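Local coordinates for adherence and virulence protein A (Streptococcus pneumoniae, PDB 6PON), which probably helps pneumococci adhere to host tissue and cause disease by binding fibronectin, at residues Q115-I119 with L130-K134; Q84-S90 with I102-N106; H137-V142 with L156-Y162. One frame throughout, in Å; residues are numbered along the deposited sequence.

Contact 1: Q115-I119 with L130-K134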
ATOM      1  N   GLN B 115      22.910  -1.402  43.034  1.00 26.42           N
ATOM      2  CA  GLN B 115      22.303  -1.556  41.715  1.00 28.98           C
ATOM      3  C   GLN B 115      23.340  -1.302  40.625  1.00 26.66           C
ATOM      4  O   GLN B 115      24.242  -0.479  40.786  1.00 25.31           O
ATOM      5  CB  GLN B 115      21.128  -0.595  41.497  1.00 28.98           C
ATOM      6  CG  GLN B 115      19.739  -1.232  41.587  1.00 41.44           C
ATOM      7  CD  GLN B 115      18.613  -0.356  40.975  1.00 41.29           C
ATOM      8  OE1 GLN B 115      18.683   0.878  40.978  1.00 44.35           O
ATOM      9  NE2 GLN B 115      17.583  -1.008  40.438  1.00 44.64           N
ATOM     10  N   ALA B 116      23.195  -1.999  39.499  1.00 23.33           N
ATOM     11  CA  ALA B 116      24.096  -1.785  38.378  1.00 22.98           C
ATOM     12  C   ALA B 116      23.383  -2.148  37.087  1.00 22.32           C
ATOM     13  O   ALA B 116      22.388  -2.879  37.086  1.00 23.86           O
ATOM     14  CB  ALA B 116      25.394  -2.600  38.536  1.00 18.25           C
ATOM     15  N   THR B 117      23.905  -1.636  35.979  1.00 22.74           N
ATOM     16  CA  THR B 117      23.349  -1.900  34.655  1.00 22.69           C
ATOM     17  C   THR B 117      24.409  -2.575  33.797  1.00 23.81           C
ATOM     18  O   THR B 117      25.520  -2.051  33.652  1.00 23.22           O
ATOM     19  CB  THR B 117      22.891  -0.616  33.967  1.00 22.97           C
ATOM     20  OG1 THR B 117      22.113   0.177  34.872  1.00 28.66           O
ATOM     21  CG2 THR B 117      22.062  -0.956  32.721  1.00 23.98           C
ATOM     22  N   LEU B 118      24.078  -3.734  33.243  1.00 19.13           N
ATOM     23  CA  LEU B 118      24.968  -4.440  32.334  1.00 17.46           C
ATOM     24  C   LEU B 118      24.525  -4.095  30.920  1.00 18.32           C
ATOM     25  O   LEU B 118      23.376  -4.351  30.557  1.00 17.59           O
ATOM     26  CB  LEU B 118      24.925  -5.947  32.591  1.00 15.90           C
ATOM     27  CG  LEU B 118      25.775  -6.861  31.701  1.00 14.73           C
ATOM     28  CD1 LEU B 118      27.259  -6.602  31.888  1.00 12.32           C
ATOM     29  CD2 LEU B 118      25.428  -8.312  31.966  1.00 11.12           C
ATOM     30  N   ILE B 119      25.418  -3.483  30.142  1.00 18.97           N
ATOM     31  CA  ILE B 119      25.098  -2.907  28.840  1.00 16.40           C
ATOM     32  C   ILE B 119      25.925  -3.601  27.767  1.00 21.86           C
ATOM     33  O   ILE B 119      27.157  -3.672  27.881  1.00 18.59           O
ATOM     34  CB  ILE B 119      25.388  -1.397  28.791  1.00 17.33           C
ATOM     35  CG1 ILE B 119      24.675  -0.637  29.910  1.00 20.87           C
ATOM     36  CG2 ILE B 119      25.055  -0.845  27.395  1.00 15.43           C
ATOM     37  CD1 ILE B 119      25.026   0.868  29.952  1.00 19.22           C
ATOM     38  N   LEU B 130      29.745  -3.471  29.016  1.00 17.98           N
ATOM     39  CA  LEU B 130      30.067  -2.541  30.082  1.00 17.24           C
ATOM     40  C   LEU B 130      29.150  -2.803  31.261  1.00 19.15           C
ATOM     41  O   LEU B 130      27.970  -3.123  31.082  1.00 20.82           O
ATOM     42  CB  LEU B 130      29.922  -1.073  29.620  1.00 18.04           C
ATOM     43  CG  LEU B 130      30.507  -0.680  28.245  1.00 23.54           C
ATOM     44  CD1 LEU B 130      29.475  -0.829  27.092  1.00 22.24           C
ATOM     45  CD2 LEU B 130      31.128   0.718  28.251  1.00 21.29           C
ATOM     46  N   LEU B 131      29.706  -2.689  32.459  1.00 17.31           N
ATOM     47  CA  LEU B 131      28.947  -2.692  33.701  1.00 21.06           C
ATOM     48  C   LEU B 131      29.028  -1.287  34.289  1.00 23.03           C
ATOM     49  O   LEU B 131      30.116  -0.726  34.427  1.00 21.06           O
ATOM     50  CB  LEU B 131      29.498  -3.726  34.689  1.00 19.87           C
ATOM     51  CG  LEU B 131      28.660  -3.887  35.965  1.00 22.98           C
ATOM     52  CD1 LEU B 131      27.310  -4.606  35.703  1.00 15.73           C
ATOM     53  CD2 LEU B 131      29.452  -4.569  37.059  1.00 21.88           C
ATOM     54  N   VAL B 132      27.883  -0.701  34.587  1.00 20.09           N
ATOM     55  CA  VAL B 132      27.828   0.694  34.988  1.00 20.88           C
ATOM     56  C   VAL B 132      27.093   0.766  36.309  1.00 20.97           C
ATOM     57  O   VAL B 132      26.027   0.157  36.456  1.00 23.86           O
ATOM     58  CB  VAL B 132      27.130   1.562  33.926  1.00 21.96           C
ATOM     59  CG1 VAL B 132      26.970   2.980  34.426  1.00 21.93           C
ATOM     60  CG2 VAL B 132      27.917   1.529  32.649  1.00 21.93           C
ATOM     61  N   ASP B 133      27.660   1.493  37.272  1.00 25.18           N
ATOM     62  CA  ASP B 133      26.964   1.641  38.540  1.00 27.02           C
ATOM     63  C   ASP B 133      25.781   2.573  38.379  1.00 24.53           C
ATOM     64  O   ASP B 133      25.911   3.654  37.809  1.00 25.13           O
ATOM     65  CB  ASP B 133      27.866   2.176  39.633  1.00 32.03           C
ATOM     66  CG  ASP B 133      27.108   2.355  40.917  1.00 32.11           C
ATOM     67  OD1 ASP B 133      26.508   3.426  41.106  1.00 38.55           O
ATOM     68  OD2 ASP B 133      27.056   1.394  41.704  1.00 36.35           O
ATOM     69  N   LYS B 134      24.644   2.173  38.944  1.00 28.79           N
ATOM     70  CA  LYS B 134      23.373   2.811  38.622  1.00 35.02           C
ATOM     71  C   LYS B 134      23.253   4.210  39.229  1.00 44.92           C
ATOM     72  O   LYS B 134      22.642   5.099  38.617  1.00 44.85           O
ATOM     73  CB  LYS B 134      22.229   1.912  39.091  1.00 34.57           C
ATOM     74  CG  LYS B 134      20.844   2.473  38.883  1.00 38.23           C
ATOM     75  CD  LYS B 134      20.325   2.158  37.505  1.00 37.67           C
ATOM     76  CE  LYS B 134      18.871   2.571  37.355  1.00 34.03           C
ATOM     77  NZ  LYS B 134      18.444   2.419  35.947  1.00 34.70           N
TER

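Contact 2: Q84-S90 with I102-N106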
ATOM      1  N   GLN B  84      27.394 -11.607  40.996  1.00 26.22           N
ATOM      2  CA  GLN B  84      27.260 -12.895  41.670  1.00 23.69           C
ATOM      3  C   GLN B  84      26.052 -12.896  42.606  1.00 25.34           C
ATOM      4  O   GLN B  84      26.035 -12.173  43.604  1.00 25.68           O
ATOM      5  CB  GLN B  84      28.534 -13.221  42.445  1.00 23.20           C
ATOM      6  CG  GLN B  84      28.535 -14.598  43.084  1.00 26.32           C
ATOM      7  CD  GLN B  84      28.511 -15.725  42.067  1.00 27.28           C
ATOM      8  OE1 GLN B  84      29.410 -15.850  41.240  1.00 30.44           O
ATOM      9  NE2 GLN B  84      27.471 -16.545  42.120  1.00 24.87           N
ATOM     10  N   GLY B  85      25.029 -13.682  42.281  1.00 25.13           N
ATOM     11  CA  GLY B  85      23.806 -13.690  43.059  1.00 22.76           C
ATOM     12  C   GLY B  85      22.841 -12.566  42.751  1.00 26.98           C
ATOM     13  O   GLY B  85      21.844 -12.411  43.466  1.00 24.38           O
ATOM     14  N   ALA B  86      23.093 -11.778  41.711  1.00 24.52           N
ATOM     15  CA  ALA B  86      22.264 -10.609  41.489  1.00 25.96           C
ATOM     16  C   ALA B  86      20.882 -11.013  40.977  1.00 27.67           C
ATOM     17  O   ALA B  86      20.682 -12.092  40.418  1.00 26.18           O
ATOM     18  CB  ALA B  86      22.941  -9.651  40.512  1.00 25.13           C
ATOM     19  N   LEU B  87      19.916 -10.128  41.195  1.00 26.66           N
ATOM     20  CA  LEU B  87      18.562 -10.298  40.702  1.00 28.10           C
ATOM     21  C   LEU B  87      18.409  -9.475  39.428  1.00 25.25           C
ATOM     22  O   LEU B  87      18.865  -8.331  39.359  1.00 22.65           O
ATOM     23  CB  LEU B  87      17.538  -9.860  41.751  1.00 25.37           C
ATOM     24  CG  LEU B  87      16.103  -9.749  41.231  1.00 30.86           C
ATOM     25  CD1 LEU B  87      15.526 -11.139  40.997  1.00 31.41           C
ATOM     26  CD2 LEU B  87      15.208  -8.934  42.155  1.00 28.90           C
ATOM     27  N   ILE B  88      17.800 -10.069  38.410  1.00 25.19           N
ATOM     28  CA  ILE B  88      17.643  -9.402  37.125  1.00 21.66           C
ATOM     29  C   ILE B  88      16.342  -8.615  37.166  1.00 25.67           C
ATOM     30  O   ILE B  88      15.257  -9.196  37.208  1.00 29.72           O
ATOM     31  CB  ILE B  88      17.673 -10.403  35.968  1.00 24.88           C
ATOM     32  CG1 ILE B  88      19.089 -10.962  35.821  1.00 21.55           C
ATOM     33  CG2 ILE B  88      17.245  -9.729  34.670  1.00 26.10           C
ATOM     34  CD1 ILE B  88      19.209 -12.077  34.844  1.00 25.95           C
ATOM     35  N   GLU B  89      16.445  -7.289  37.159  1.00 22.97           N
ATOM     36  CA  GLU B  89      15.251  -6.489  37.389  1.00 25.86           C
ATOM     37  C   GLU B  89      14.510  -6.137  36.110  1.00 28.75           C
ATOM     38  O   GLU B  89      13.278  -6.179  36.090  1.00 25.73           O
ATOM     39  CB  GLU B  89      15.614  -5.225  38.162  1.00 28.10           C
ATOM     40  CG  GLU B  89      15.706  -5.515  39.654  1.00 31.32           C
ATOM     41  CD  GLU B  89      16.206  -4.346  40.461  1.00 37.01           C
ATOM     42  OE1 GLU B  89      16.804  -3.411  39.875  1.00 33.81           O
ATOM     43  OE2 GLU B  89      15.994  -4.374  41.694  1.00 37.67           O
ATOM     44  N   SER B  90      15.234  -5.819  35.038  1.00 24.81           N
ATOM     45  CA  SER B  90      14.627  -5.440  33.774  1.00 22.37           C
ATOM     46  C   SER B  90      15.622  -5.732  32.657  1.00 28.38           C
ATOM     47  O   SER B  90      16.839  -5.720  32.880  1.00 22.01           O
ATOM     48  CB  SER B  90      14.252  -3.959  33.763  1.00 22.04           C
ATOM     49  OG  SER B  90      15.426  -3.163  33.777  1.00 21.61           O
ATOM     50  N   ILE B 102      20.566  -4.273  30.981  1.00 20.67           N
ATOM     51  CA  ILE B 102      20.102  -5.249  31.943  1.00 20.72           C
ATOM     52  C   ILE B 102      20.333  -4.633  33.310  1.00 23.49           C
ATOM     53  O   ILE B 102      21.489  -4.456  33.730  1.00 20.22           O
ATOM     54  CB  ILE B 102      20.849  -6.585  31.816  1.00 18.93           C
ATOM     55  CG1 ILE B 102      20.632  -7.177  30.425  1.00 18.20           C
ATOM     56  CG2 ILE B 102      20.424  -7.528  32.958  1.00 15.96           C
ATOM     57  CD1 ILE B 102      21.518  -8.350  30.100  1.00 17.10           C
ATOM     58  N   THR B 103      19.252  -4.304  34.004  1.00 19.47           N
ATOM     59  CA  THR B 103      19.372  -3.733  35.335  1.00 25.12           C
ATOM     60  C   THR B 103      19.299  -4.849  36.367  1.00 24.20           C
ATOM     61  O   THR B 103      18.465  -5.761  36.269  1.00 22.29           O
ATOM     62  CB  THR B 103      18.293  -2.682  35.592  1.00 23.08           C
ATOM     63  OG1 THR B 103      18.262  -1.774  34.493  1.00 28.95           O
ATOM     64  CG2 THR B 103      18.633  -1.887  36.809  1.00 23.41           C
ATOM     65  N   VAL B 104      20.203  -4.778  37.343  1.00 25.59           N
ATOM     66  CA  VAL B 104      20.335  -5.783  38.387  1.00 25.35           C
ATOM     67  C   VAL B 104      20.479  -5.089  39.728  1.00 26.50           C
ATOM     68  O   VAL B 104      20.943  -3.951  39.833  1.00 24.36           O
ATOM     69  CB  VAL B 104      21.549  -6.708  38.183  1.00 23.77           C
ATOM     70  CG1 VAL B 104      21.485  -7.373  36.829  1.00 23.44           C
ATOM     71  CG2 VAL B 104      22.841  -5.906  38.360  1.00 18.70           C
ATOM     72  N   SER B 105      20.089  -5.812  40.762  1.00 30.15           N
ATOM     73  CA  SER B 105      20.295  -5.388  42.128  1.00 30.00           C
ATOM     74  C   SER B 105      20.922  -6.548  42.882  1.00 25.49           C
ATOM     75  O   SER B 105      20.691  -7.717  42.554  1.00 26.77           O
ATOM     76  CB  SER B 105      18.979  -4.940  42.773  1.00 27.50           C
ATOM     77  OG  SER B 105      17.993  -5.928  42.610  1.00 24.35           O
ATOM     78  N   ASN B 106      21.724  -6.214  43.886  1.00 27.64           N
ATOM     79  CA  ASN B 106      22.479  -7.200  44.643  1.00 28.67           C
ATOM     80  C   ASN B 106      22.743  -6.632  46.035  1.00 29.36           C
ATOM     81  O   ASN B 106      22.376  -5.493  46.348  1.00 29.19           O
ATOM     82  CB  ASN B 106      23.779  -7.554  43.911  1.00 25.70           C
ATOM     83  CG  ASN B 106      24.255  -8.963  44.199  1.00 27.42           C
ATOM     84  OD1 ASN B 106      23.803  -9.603  45.145  1.00 27.21           O
ATOM     85  ND2 ASN B 106      25.177  -9.456  43.377  1.00 25.15           N
TER
HETATM   86  O   HOH W   1      17.004  -2.506  31.660  1.00 24.14           O

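Contact 3: H137-V142 with L156-Y162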
ATOM      1  N   HIS B 137      26.626   6.351  37.849  1.00 32.35           N
ATOM      2  CA  HIS B 137      26.698   6.302  36.383  1.00 36.60           C
ATOM      3  C   HIS B 137      28.144   6.209  35.874  1.00 34.91           C
ATOM      4  O   HIS B 137      28.456   6.608  34.742  1.00 27.66           O
ATOM      5  CB  HIS B 137      25.955   7.481  35.756  1.00 35.20           C
ATOM      6  CG  HIS B 137      24.494   7.497  36.086  1.00 48.45           C
ATOM      7  ND1 HIS B 137      23.614   6.552  35.600  1.00 55.08           N
ATOM      8  CD2 HIS B 137      23.762   8.324  36.873  1.00 47.95           C
ATOM      9  CE1 HIS B 137      22.401   6.802  36.065  1.00 56.45           C
ATOM     10  NE2 HIS B 137      22.465   7.871  36.841  1.00 56.12           N
ATOM     11  N   LYS B 138      29.025   5.648  36.696  1.00 27.21           N
ATOM     12  CA  LYS B 138      30.410   5.402  36.325  1.00 31.86           C
ATOM     13  C   LYS B 138      30.571   3.966  35.848  1.00 27.17           C
ATOM     14  O   LYS B 138      29.917   3.050  36.363  1.00 27.24           O
ATOM     15  CB  LYS B 138      31.347   5.677  37.512  1.00 31.92           C
ATOM     16  CG  LYS B 138      31.422   7.157  37.900  1.00 31.75           C
ATOM     17  CD  LYS B 138      32.433   7.441  39.018  1.00 45.22           C
ATOM     18  CE  LYS B 138      32.564   8.961  39.221  1.00 50.38           C
ATOM     19  NZ  LYS B 138      33.605   9.382  40.211  1.00 41.17           N
ATOM     20  N   ILE B 139      31.432   3.772  34.851  1.00 25.54           N
ATOM     21  CA  ILE B 139      31.753   2.419  34.409  1.00 24.51           C
ATOM     22  C   ILE B 139      32.487   1.690  35.525  1.00 28.50           C
ATOM     23  O   ILE B 139      33.577   2.103  35.947  1.00 28.86           O
ATOM     24  CB  ILE B 139      32.590   2.442  33.126  1.00 27.24           C
ATOM     25  CG1 ILE B 139      31.713   2.874  31.949  1.00 28.12           C
ATOM     26  CG2 ILE B 139      33.226   1.059  32.869  1.00 24.39           C
ATOM     27  CD1 ILE B 139      32.281   4.039  31.188  1.00 29.07           C
ATOM     28  N   LEU B 140      31.893   0.603  36.018  1.00 19.25           N
ATOM     29  CA  LEU B 140      32.606  -0.240  36.966  1.00 21.25           C
ATOM     30  C   LEU B 140      33.683  -1.063  36.265  1.00 24.23           C
ATOM     31  O   LEU B 140      34.766  -1.284  36.825  1.00 31.63           O
ATOM     32  CB  LEU B 140      31.615  -1.132  37.710  1.00 22.09           C
ATOM     33  CG  LEU B 140      30.611  -0.344  38.568  1.00 27.03           C
ATOM     34  CD1 LEU B 140      29.377  -1.202  38.927  1.00 19.51           C
ATOM     35  CD2 LEU B 140      31.312   0.261  39.848  1.00 19.70           C
ATOM     36  N   GLU B 141      33.420  -1.501  35.038  1.00 22.35           N
ATOM     37  CA  GLU B 141      34.358  -2.312  34.263  1.00 25.91           C
ATOM     38  C   GLU B 141      33.783  -2.486  32.856  1.00 23.84           C
ATOM     39  O   GLU B 141      32.592  -2.260  32.621  1.00 22.57           O
ATOM     40  CB  GLU B 141      34.622  -3.658  34.967  1.00 24.43           C
ATOM     41  CG  GLU B 141      35.753  -4.539  34.459  1.00 25.67           C
ATOM     42  CD  GLU B 141      37.033  -3.828  34.012  1.00 25.55           C
ATOM     43  OE1 GLU B 141      38.083  -3.990  34.670  1.00 30.01           O
ATOM     44  OE2 GLU B 141      37.021  -3.161  32.953  1.00 28.77           O
ATOM     45  N   VAL B 142      34.644  -2.846  31.912  1.00 23.00           N
ATOM     46  CA  VAL B 142      34.255  -2.797  30.512  1.00 22.70           C
ATOM     47  C   VAL B 142      35.173  -3.719  29.727  1.00 27.19           C
ATOM     48  O   VAL B 142      36.400  -3.676  29.884  1.00 25.37           O
ATOM     49  CB  VAL B 142      34.291  -1.358  29.963  1.00 23.62           C
ATOM     50  CG1 VAL B 142      35.597  -0.668  30.341  1.00 25.78           C
ATOM     51  CG2 VAL B 142      34.133  -1.362  28.456  1.00 21.59           C
ATOM     52  N   LEU B 156      36.385   4.800  27.576  1.00 28.63           N
ATOM     53  CA  LEU B 156      35.794   3.554  28.059  1.00 28.78           C
ATOM     54  C   LEU B 156      36.783   2.925  29.027  1.00 26.45           C
ATOM     55  O   LEU B 156      37.558   2.038  28.678  1.00 23.82           O
ATOM     56  CB  LEU B 156      35.435   2.614  26.915  1.00 26.00           C
ATOM     57  CG  LEU B 156      34.330   3.183  26.027  1.00 25.90           C
ATOM     58  CD1 LEU B 156      33.820   2.140  25.072  1.00 27.19           C
ATOM     59  CD2 LEU B 156      33.199   3.735  26.870  1.00 22.63           C
ATOM     60  N   LEU B 157      36.747   3.399  30.267  1.00 26.92           N
ATOM     61  CA  LEU B 157      37.683   2.925  31.273  1.00 28.93           C
ATOM     62  C   LEU B 157      36.958   2.890  32.606  1.00 26.74           C
ATOM     63  O   LEU B 157      36.054   3.703  32.832  1.00 31.34           O
ATOM     64  CB  LEU B 157      38.930   3.828  31.359  1.00 25.31           C
ATOM     65  CG  LEU B 157      39.954   3.864  30.205  1.00 32.50           C
ATOM     66  CD1 LEU B 157      40.928   5.019  30.385  1.00 29.02           C
ATOM     67  CD2 LEU B 157      40.749   2.551  30.084  1.00 26.92           C
ATOM     68  N   PRO B 158      37.298   1.951  33.487  1.00 24.85           N
ATOM     69  CA  PRO B 158      36.733   1.976  34.847  1.00 26.47           C
ATOM     70  C   PRO B 158      36.859   3.363  35.465  1.00 25.06           C
ATOM     71  O   PRO B 158      37.882   4.037  35.320  1.00 25.44           O
ATOM     72  CB  PRO B 158      37.577   0.943  35.608  1.00 26.19           C
ATOM     73  CG  PRO B 158      38.098   0.012  34.541  1.00 29.88           C
ATOM     74  CD  PRO B 158      38.207   0.808  33.264  1.00 24.42           C
ATOM     75  N   GLY B 159      35.796   3.798  36.140  1.00 23.15           N
ATOM     76  CA  GLY B 159      35.747   5.090  36.782  1.00 22.55           C
ATOM     77  C   GLY B 159      35.213   6.215  35.915  1.00 34.91           C
ATOM     78  O   GLY B 159      34.699   7.197  36.452  1.00 32.95           O
ATOM     79  N   SER B 160      35.335   6.100  34.588  1.00 33.10           N
ATOM     80  CA  SER B 160      34.752   7.084  33.690  1.00 31.88           C
ATOM     81  C   SER B 160      33.230   7.010  33.741  1.00 35.82           C
ATOM     82  O   SER B 160      32.642   5.942  33.957  1.00 32.01           O
ATOM     83  CB  SER B 160      35.222   6.865  32.244  1.00 31.51           C
ATOM     84  OG  SER B 160      36.612   7.110  32.081  1.00 34.29           O
ATOM     85  N   THR B 161      32.596   8.166  33.537  1.00 34.71           N
ATOM     86  CA  THR B 161      31.145   8.230  33.460  1.00 32.62           C
ATOM     87  C   THR B 161      30.686   7.678  32.119  1.00 35.35           C
ATOM     88  O   THR B 161      31.303   7.944  31.081  1.00 32.71           O
ATOM     89  CB  THR B 161      30.678   9.672  33.639  1.00 38.35           C
ATOM     90  OG1 THR B 161      31.210  10.182  34.867  1.00 35.72           O
ATOM     91  CG2 THR B 161      29.149   9.751  33.675  1.00 33.89           C
ATOM     92  N   TYR B 162      29.622   6.876  32.146  1.00 30.07           N
ATOM     93  CA  TYR B 162      29.172   6.210  30.927  1.00 28.96           C
ATOM     94  C   TYR B 162      28.573   7.218  29.961  1.00 28.51           C
ATOM     95  O   TYR B 162      27.776   8.077  30.347  1.00 31.72           O
ATOM     96  CB  TYR B 162      28.141   5.116  31.236  1.00 21.76           C
ATOM     97  CG  TYR B 162      27.560   4.468  29.998  1.00 21.98           C
ATOM     98  CD1 TYR B 162      28.296   3.544  29.254  1.00 24.20           C
ATOM     99  CD2 TYR B 162      26.285   4.793  29.552  1.00 21.09           C
ATOM    100  CE1 TYR B 162      27.767   2.952  28.102  1.00 19.78           C
ATOM    101  CE2 TYR B 162      25.750   4.214  28.411  1.00 21.84           C
ATOM    102  CZ  TYR B 162      26.495   3.299  27.689  1.00 23.72           C
ATOM    103  OH  TYR B 162      25.945   2.723  26.557  1.00 23.97           O
TER

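Contact 1: Q115-I119 with L130-K134
Leu131 has CG anti to its own N (chi1 -174°), a setting that lays the CD1 methyl over the neighbouring strand: CD1 lies 4.0 Å from Ala116 CB and also touches CB of Leu118, reaching both residues of 115-119 that share its side of the sheet. On the face formed by Thr117, Ile119, Leu130 and Val132 the torsions work differently. Ile119 places CG1 beside its backbone N (chi1 -55°) and extends onward, so that CD1 meets the CG2 branch of Val132 at 4.0 Å, the two side chains slanting across one another. Leu130 turns CD1 back over the carbonyl oxygen of Ile119 and packs loosely on the CG2 methyl of the same residue.

The backbones run antiparallel, with 155° between their directions. Thr117 and Val132 form one hydrogen-bonded pair, with Thr117 N to Val132 O at 2.8 Å and a reciprocal bond; Ile119 and Leu130 form the next, Ile119 N lying 2.7 Å from Leu130 O. Past the end of strand 128-133 the bond is longer: Lys134 N reaches Gln115 O at 3.3 Å, from well above the carbonyl plane. Here the two long side chains run alongside each other in the same direction, Lys134 CG resting 3.4 Å from Gln115 OE1. The amide NE2 of Gln115 is held by Glu89, and Asp133 OD1 accepts bonds from Ser135 and Ser136 in the turn that follows.

The Leu131 face is covered by Leu79, Tyr82 and Leu83 of helix 74-83, whereas Tyr162 lies against Ile119, Leu130 and Val132. The pair is an antiparallel beta hairpin, 113-121 with 128-133, buried on both faces as the third and fourth strands of the five-stranded sheet in the NFACT N-terminal region.

Contact 2: Q84-S90 with I102-N106
Glu89 and Ser90 both face Thr103 in a classic beta bulge, which shifts the register of the antiparallel strands 87-90 and 102-106 by one residue; Thr103 O takes a bond of 2.7 Å from Glu89 N and a weak one from Ser90 N.

The bulge turns the Glu89 side chain toward the opposite strand, where its extended chain passes over Thr103 to Ser105. Ser105 OG donates to Glu89 OE2 at 2.7 Å, approaching from above the carboxylate plane, while the other oxygen, OE1, accepts from Gln115 NE2. Two donors thus grip the carboxylate and limit its rotation. A water bridges Ser90 OG (2.7 Å) and Thr103 OG1 (3.2 Å).

Asn106 carries its amide back toward Gln84, with CG anti to N (chi1 -151°). From there ND2 meets Gln84 O from above the carbonyl plane in a nearly straight 2.9 Å bond, the oxygen lying in the amide plane, and also bonds to Tyr82 O, so that the side chain ties down the end of helix 74-83. Ala86, Ile88, Ile102 and Val104 make the apolar side, Ala86 CB lying 4.0 Å from Val104 CB.

Strand 87-93 is the outermost of its sheet within the chain, yet Gly85 and Ala86 bond through their backbones to Ile24 of strand 23-28, and Ile88 to Asn21 and Gly22 just before it, while strand 99-107 continues on its other side to strand 113-121.

Contact 3: H137-V142 with L156-Y162
Ile139 is held through both its backbone N and its O by the loop 156-162: its N donates to Ser160 O at 2.6 Å, and its O accepts from Gly159 N at 2.8 Å. A third bond, Tyr162 N to His137 O at 2.9 Å, extends the pairing by two residues.

The Ile139 side chain lies in the curve of the loop. Its CD1 methyl sits 3.8 Å from Tyr162 CA, CG1 comes to the edge of the tyrosine ring near its plane, and CG2 rests over Leu157 O and Pro158 CA. Beside it, the extended chain of Lys138 runs along the turn, with CD 3.4 Å from Gly159 O. At the other end Val142 sets CG1 between its N and carbonyl carbon (chi1 48°), which points this methyl at Leu156 O and the CD edge of the Pro158 ring.

Behind these groups, a type II turn from Leu157 to Ser160 shapes the loop; at its third position Gly159 has phi 90°, where a side chain would jam against Pro158 O. Glu141 bends at chi2 (39°) to lie alongside Pro158. Its OE2 takes a 2.6 Å bond from Val142 N on its anti lone pair and is also hydrogen-bonded to His145 NE2, while Tyr162 OH reaches Glu121.

The loop is therefore joined to the edge strand 139-142 mainly through main-chain polar groups around one buried isoleucine, and the Glu141 carboxylate, bonded at one oxygen to Val142 N and His145 NE2, is probably stabilised as an anion, though the nearby carbonyl oxygen of Val142 would oppose this.

How the contacts relate
Contacts 2, 1 and 3 follow one another along the chain without overlapping and cross the same five-stranded antiparallel sheet in that order. Contact 2 joins its first two strands, contact 1 its third and fourth, and contact 3 the fifth strand to the loop beyond. The centres of contacts 1 and 2 lie about 10 Å apart, those of contacts 1 and 3 about 9 Å, and those of contacts 2 and 3 about 18 Å. Contact 1 is thus the middle piece, touching both others: Leu118 pairs with Ile102 on one side, and Leu131 with Leu140 on the other. Successive hairpins consequently form one continuous sheet within the NFACT family region.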